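Long-range contacts in DNA helicase assembly protein (Enterobacteria phage T4, PDB 1C1K), which loads the replicative helicase onto fork DNA protected by the single-strand-binding protein and coordinates leading- and lagging-strand synthesis, serving viral replication, recombination and repair: residues I171-D175 with L190-R194; K112-D116 with I155-T160. All blocks are in the same frame, centred on the assembly; numbering follows the deposited sequence.

Contact 1 (I171-D175 with L190-R194); sequences IDKHD and LKAYR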
# COMPACT_ATOMS: atom_id res chain seq x y z
N ILE A 171 -2.57 -13.00 -2.05
CA ILE A 171 -3.81 -12.24 -2.09
C ILE A 171 -4.94 -12.94 -2.81
O ILE A 171 -6.02 -13.14 -2.24
CB ILE A 171 -3.58 -10.84 -2.74
CG1 ILE A 171 -2.59 -10.03 -1.90
CG2 ILE A 171 -4.91 -10.10 -2.86
CD1 ILE A 171 -1.97 -8.83 -2.64
N ASP A 172 -4.71 -13.32 -4.06
CA ASP A 172 -5.74 -13.98 -4.85
C ASP A 172 -6.22 -15.28 -4.22
O ASP A 172 -7.41 -15.56 -4.22
CB ASP A 172 -5.24 -14.21 -6.28
CG ASP A 172 -5.04 -12.91 -7.04
OD1 ASP A 172 -4.51 -12.96 -8.17
OD2 ASP A 172 -5.41 -11.84 -6.52
N LYS A 173 -5.30 -16.07 -3.67
CA LYS A 173 -5.67 -17.33 -3.03
C LYS A 173 -6.53 -17.08 -1.79
O LYS A 173 -7.47 -17.81 -1.51
CB LYS A 173 -4.42 -18.12 -2.65
CG LYS A 173 -3.66 -18.65 -3.85
CD LYS A 173 -3.11 -20.04 -3.57
CE LYS A 173 -1.64 -19.98 -3.23
NZ LYS A 173 -1.27 -21.06 -2.27
N HIS A 174 -6.20 -16.03 -1.03
CA HIS A 174 -6.97 -15.70 0.15
C HIS A 174 -8.37 -15.27 -0.29
O HIS A 174 -9.38 -15.69 0.27
CB HIS A 174 -6.29 -14.57 0.93
CG HIS A 174 -5.26 -15.03 1.92
ND1 HIS A 174 -4.22 -15.86 1.58
CD2 HIS A 174 -5.11 -14.75 3.24
CE1 HIS A 174 -3.46 -16.07 2.64
NE2 HIS A 174 -3.98 -15.40 3.66
N ASP A 175 -8.42 -14.42 -1.32
CA ASP A 175 -9.68 -13.90 -1.85
C ASP A 175 -10.64 -14.99 -2.30
O ASP A 175 -11.85 -14.88 -2.11
CB ASP A 175 -9.40 -12.97 -3.04
CG ASP A 175 -9.08 -11.55 -2.61
OD1 ASP A 175 -8.74 -10.74 -3.50
OD2 ASP A 175 -9.17 -11.24 -1.40
N LEU A 190 -4.82 -3.85 -0.45
CA LEU A 190 -3.70 -4.60 -0.99
C LEU A 190 -3.75 -4.69 -2.52
O LEU A 190 -2.76 -4.45 -3.20
CB LEU A 190 -3.68 -6.01 -0.39
CG LEU A 190 -3.18 -6.07 1.06
CD1 LEU A 190 -3.58 -7.41 1.68
CD2 LEU A 190 -1.67 -5.91 1.09
N LYS A 191 -4.92 -5.02 -3.06
CA LYS A 191 -5.05 -5.12 -4.50
C LYS A 191 -4.91 -3.75 -5.16
O LYS A 191 -4.31 -3.64 -6.23
CB LYS A 191 -6.39 -5.76 -4.86
CG LYS A 191 -6.46 -7.24 -4.48
CD LYS A 191 -7.54 -7.97 -5.27
CE LYS A 191 -8.93 -7.62 -4.77
NZ LYS A 191 -9.15 -7.99 -3.35
N ALA A 192 -5.46 -2.72 -4.53
CA ALA A 192 -5.37 -1.38 -5.10
C ALA A 192 -3.92 -0.92 -5.16
O ALA A 192 -3.46 -0.41 -6.19
CB ALA A 192 -6.20 -0.40 -4.26
N TYR A 193 -3.18 -1.12 -4.07
CA TYR A 193 -1.77 -0.73 -4.01
C TYR A 193 -0.95 -1.57 -4.99
O TYR A 193 -0.02 -1.09 -5.62
CB TYR A 193 -1.25 -0.90 -2.58
CG TYR A 193 0.05 -0.18 -2.25
CD1 TYR A 193 0.54 0.87 -3.05
CD2 TYR A 193 0.79 -0.56 -1.14
CE1 TYR A 193 1.74 1.51 -2.73
CE2 TYR A 193 1.99 0.08 -0.81
CZ TYR A 193 2.46 1.11 -1.61
OH TYR A 193 3.65 1.72 -1.28
N ARG A 194 -1.32 -2.84 -5.12
CA ARG A 194 -0.61 -3.73 -6.03
C ARG A 194 -0.69 -3.21 -7.47
O ARG A 194 0.24 -3.39 -8.25
CB ARG A 194 -1.19 -5.15 -5.93
CG ARG A 194 -0.54 -6.19 -6.85
CD ARG A 194 -1.01 -7.61 -6.53
NE ARG A 194 -2.43 -7.81 -6.82
CZ ARG A 194 -3.07 -8.98 -6.73
NH1 ARG A 194 -2.42 -10.07 -6.34
NH2 ARG A 194 -4.36 -9.05 -7.03
O HOH W 1 -2.34 -12.83 -5.58
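Ile171 touches three residues of 190-194 through two of its branches. Its CD1 lies 4.0 Å from Leu190 CB, its CG2 packs 3.6 Å from Lys191 CG on the aliphatic part of that lysine, and CD1 also sits over one face of the Arg194 guanidinium. Asp172 meets the same guanidinium at its edge: Arg194 NH2 donates to Asp172 OD2 over 3.0 Å in a nearly straight bond (165°), with the oxygen almost in the guanidinium plane. The carboxylate plane stands 78° from that plane, so this is no flat two-to-two pairing; NH1 adds only a weak second bond to the same OD2. A water accepts from both Asp172 N and Arg194 NH1, tying the arginine to the backbone as well, and Asp165 forms a further salt bridge with NH1. One turn on, Asp175 OD1 takes Lys191 NZ at 2.8 Å on its syn side. The lysine chain is bent at its last two torsions, which turns the ammonium onto Asp175 OD1; OD2 of that aspartate is held by Ser187 and Trp183. With segment axes 12.1 Å apart and 151° between their directions, this is an antiparallel helical hairpin of 170-177 and 181-196, spanned by the long lysine and arginine side chains reaching to aspartates; helix 158-168 packs against its apolar side through Phe161, which touches both Ile171 and Leu190.

Contact 2 (K112-D116 with I155-T160); sequences KFEED and IISFET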
# COMPACT_ATOMS: atom_id res chain seq x y z
N LYS A 112 14.13 -3.07 4.09
CA LYS A 112 12.97 -3.35 4.92
C LYS A 112 12.37 -4.71 4.55
O LYS A 112 11.90 -5.44 5.42
CB LYS A 112 11.91 -2.25 4.76
CG LYS A 112 10.51 -2.63 5.25
CD LYS A 112 10.46 -2.82 6.77
CE LYS A 112 9.02 -2.93 7.26
NZ LYS A 112 8.95 -3.38 8.68
N PHE A 113 12.39 -5.04 3.26
CA PHE A 113 11.87 -6.33 2.79
C PHE A 113 12.71 -7.44 3.44
O PHE A 113 12.18 -8.40 3.99
CB PHE A 113 11.97 -6.39 1.26
CG PHE A 113 11.37 -7.63 0.64
CD1 PHE A 113 10.18 -8.18 1.12
CD2 PHE A 113 11.98 -8.23 -0.45
CE1 PHE A 113 9.61 -9.31 0.51
CE2 PHE A 113 11.42 -9.36 -1.07
CZ PHE A 113 10.24 -9.90 -0.58
N GLU A 114 14.03 -7.29 3.38
CA GLU A 114 14.93 -8.27 3.96
C GLU A 114 14.68 -8.40 5.47
O GLU A 114 14.61 -9.50 6.01
CB GLU A 114 16.38 -7.87 3.68
CG GLU A 114 16.84 -8.31 2.28
CD GLU A 114 18.02 -7.52 1.73
OE1 GLU A 114 18.69 -6.81 2.51
OE2 GLU A 114 18.28 -7.61 0.52
N GLU A 115 14.53 -7.26 6.14
CA GLU A 115 14.27 -7.26 7.57
C GLU A 115 12.99 -8.04 7.87
O GLU A 115 12.96 -8.91 8.75
CB GLU A 115 14.12 -5.82 8.07
CG GLU A 115 13.81 -5.68 9.54
CD GLU A 115 13.53 -4.25 9.95
OE1 GLU A 115 13.46 -3.37 9.06
OE2 GLU A 115 13.39 -4.00 11.16
N ASP A 116 11.93 -7.73 7.13
CA ASP A 116 10.64 -8.38 7.32
C ASP A 116 10.74 -9.89 7.08
O ASP A 116 10.16 -10.67 7.84
CB ASP A 116 9.59 -7.76 6.39
CG ASP A 116 9.14 -6.39 6.86
OD1 ASP A 116 8.37 -5.73 6.13
OD2 ASP A 116 9.55 -5.96 7.97
N ILE A 155 3.87 -5.86 11.89
CA ILE A 155 5.22 -6.41 12.04
C ILE A 155 5.91 -6.34 10.67
O ILE A 155 7.13 -6.21 10.58
CB ILE A 155 5.16 -7.88 12.54
CG1 ILE A 155 4.89 -7.89 14.05
CG2 ILE A 155 6.48 -8.59 12.27
CD1 ILE A 155 3.77 -8.81 14.47
N ILE A 156 5.11 -6.41 9.60
CA ILE A 156 5.61 -6.31 8.24
C ILE A 156 4.79 -5.24 7.53
O ILE A 156 3.68 -4.93 7.96
CB ILE A 156 5.51 -7.66 7.47
CG1 ILE A 156 4.04 -8.03 7.23
CG2 ILE A 156 6.25 -8.75 8.23
CD1 ILE A 156 3.88 -9.32 6.41
N SER A 157 5.34 -4.69 6.46
CA SER A 157 4.66 -3.63 5.73
C SER A 157 3.79 -4.11 4.57
O SER A 157 3.83 -5.29 4.18
CB SER A 157 5.70 -2.65 5.18
OG SER A 157 6.47 -3.29 4.19
N PHE A 158 3.01 -3.19 4.02
CA PHE A 158 2.15 -3.51 2.88
C PHE A 158 3.04 -3.83 1.69
O PHE A 158 2.73 -4.72 0.90
CB PHE A 158 1.26 -2.31 2.53
CG PHE A 158 -0.09 -2.34 3.20
CD1 PHE A 158 -0.23 -1.96 4.53
CD2 PHE A 158 -1.22 -2.74 2.50
CE1 PHE A 158 -1.47 -1.98 5.15
CE2 PHE A 158 -2.47 -2.76 3.10
CZ PHE A 158 -2.60 -2.38 4.43
N GLU A 159 4.15 -3.11 1.55
CA GLU A 159 5.05 -3.35 0.42
C GLU A 159 5.63 -4.76 0.51
O GLU A 159 5.77 -5.44 -0.51
CB GLU A 159 6.17 -2.30 0.39
CG GLU A 159 5.68 -0.88 0.05
CD GLU A 159 5.13 -0.15 1.26
OE1 GLU A 159 5.30 -0.65 2.39
OE2 GLU A 159 4.53 0.93 1.09
N THR A 160 5.97 -5.19 1.72
CA THR A 160 6.52 -6.53 1.91
C THR A 160 5.46 -7.56 1.55
O THR A 160 5.74 -8.53 0.84
CB THR A 160 6.98 -6.76 3.36
OG1 THR A 160 8.24 -6.10 3.56
CG2 THR A 160 7.14 -8.25 3.65
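Two backbone approaches define the meeting of 112-116 with 155-160: Phe113 CA lies 5.4 Å from Thr160 CA, and Asp116 CA 5.5 Å from Ile156 CA. The first segment is helical throughout, whereas the second passes through an extended Ile156 (phi/psi -128/158°) and Ser157 into the first turn of helix 158-168. Asp116 points toward this helix start, and its OD1 accepts two bonds from there. Thr160 OG1 donates at 2.6 Å, reaching OD1 on its anti side, while Ser157 N, 3.2 Å away, approaches from above the carboxylate plane. Ser157 is the N-cap of this helix: its OG, brought back over the turn by chi1 of 68°, accepts from Thr160 N at 3.2 Å. Serine and aspartate thus share the work at the helix start, OG binding a backbone N-H of the first turn and Asp116, from another helix, binding the N-H of the cap residue itself. The negative carboxylate near the N-terminal end of helix 158-168 is consistent with a favourable interaction with the helix dipole. The other oxygen, OD2, receives Lys112 NZ through its syn lone pair in an i to i+4 salt bridge along helix 109-126, a bond that may offset part of the charge of this buried acid and limit its rotation. The same lysine touches the second segment through its CE methylene, 3.9 Å from Ser157 CB. Both branches of Thr160 meet the edge of the Phe113 ring near its plane, and CG2 also touches Asp116 CB. Ile156 CG2 packs on Asp116 CB as well, at 3.9 Å, and the isoleucine continues onto Ile120 of helix 109-126 and Ile147 of helix 146-152.

Along the chain the contacts are in series: 112-116 with 155-160 closes before 171-175 with 190-194 opens, and their centres lie 16 Å apart. Helix 158-168 connects them. Contact 2 fixes its N-terminal end to helix 109-126, and helix 170-177, which follows it directly in the chain, supplies one side of contact 1. The two also touch: Tyr193 OH and Glu159 OE2 are 2.6 Å apart, a probable hydrogen bond, and Leu190 CD2 packs 3.5 Å from Phe158 CD2. All four segments belong to the C-terminal part of this largely helical, two-domain loader; contact 1 pairs consecutive helices, whereas contact 2 joins 109-126 to 158-168 across helix 146-152.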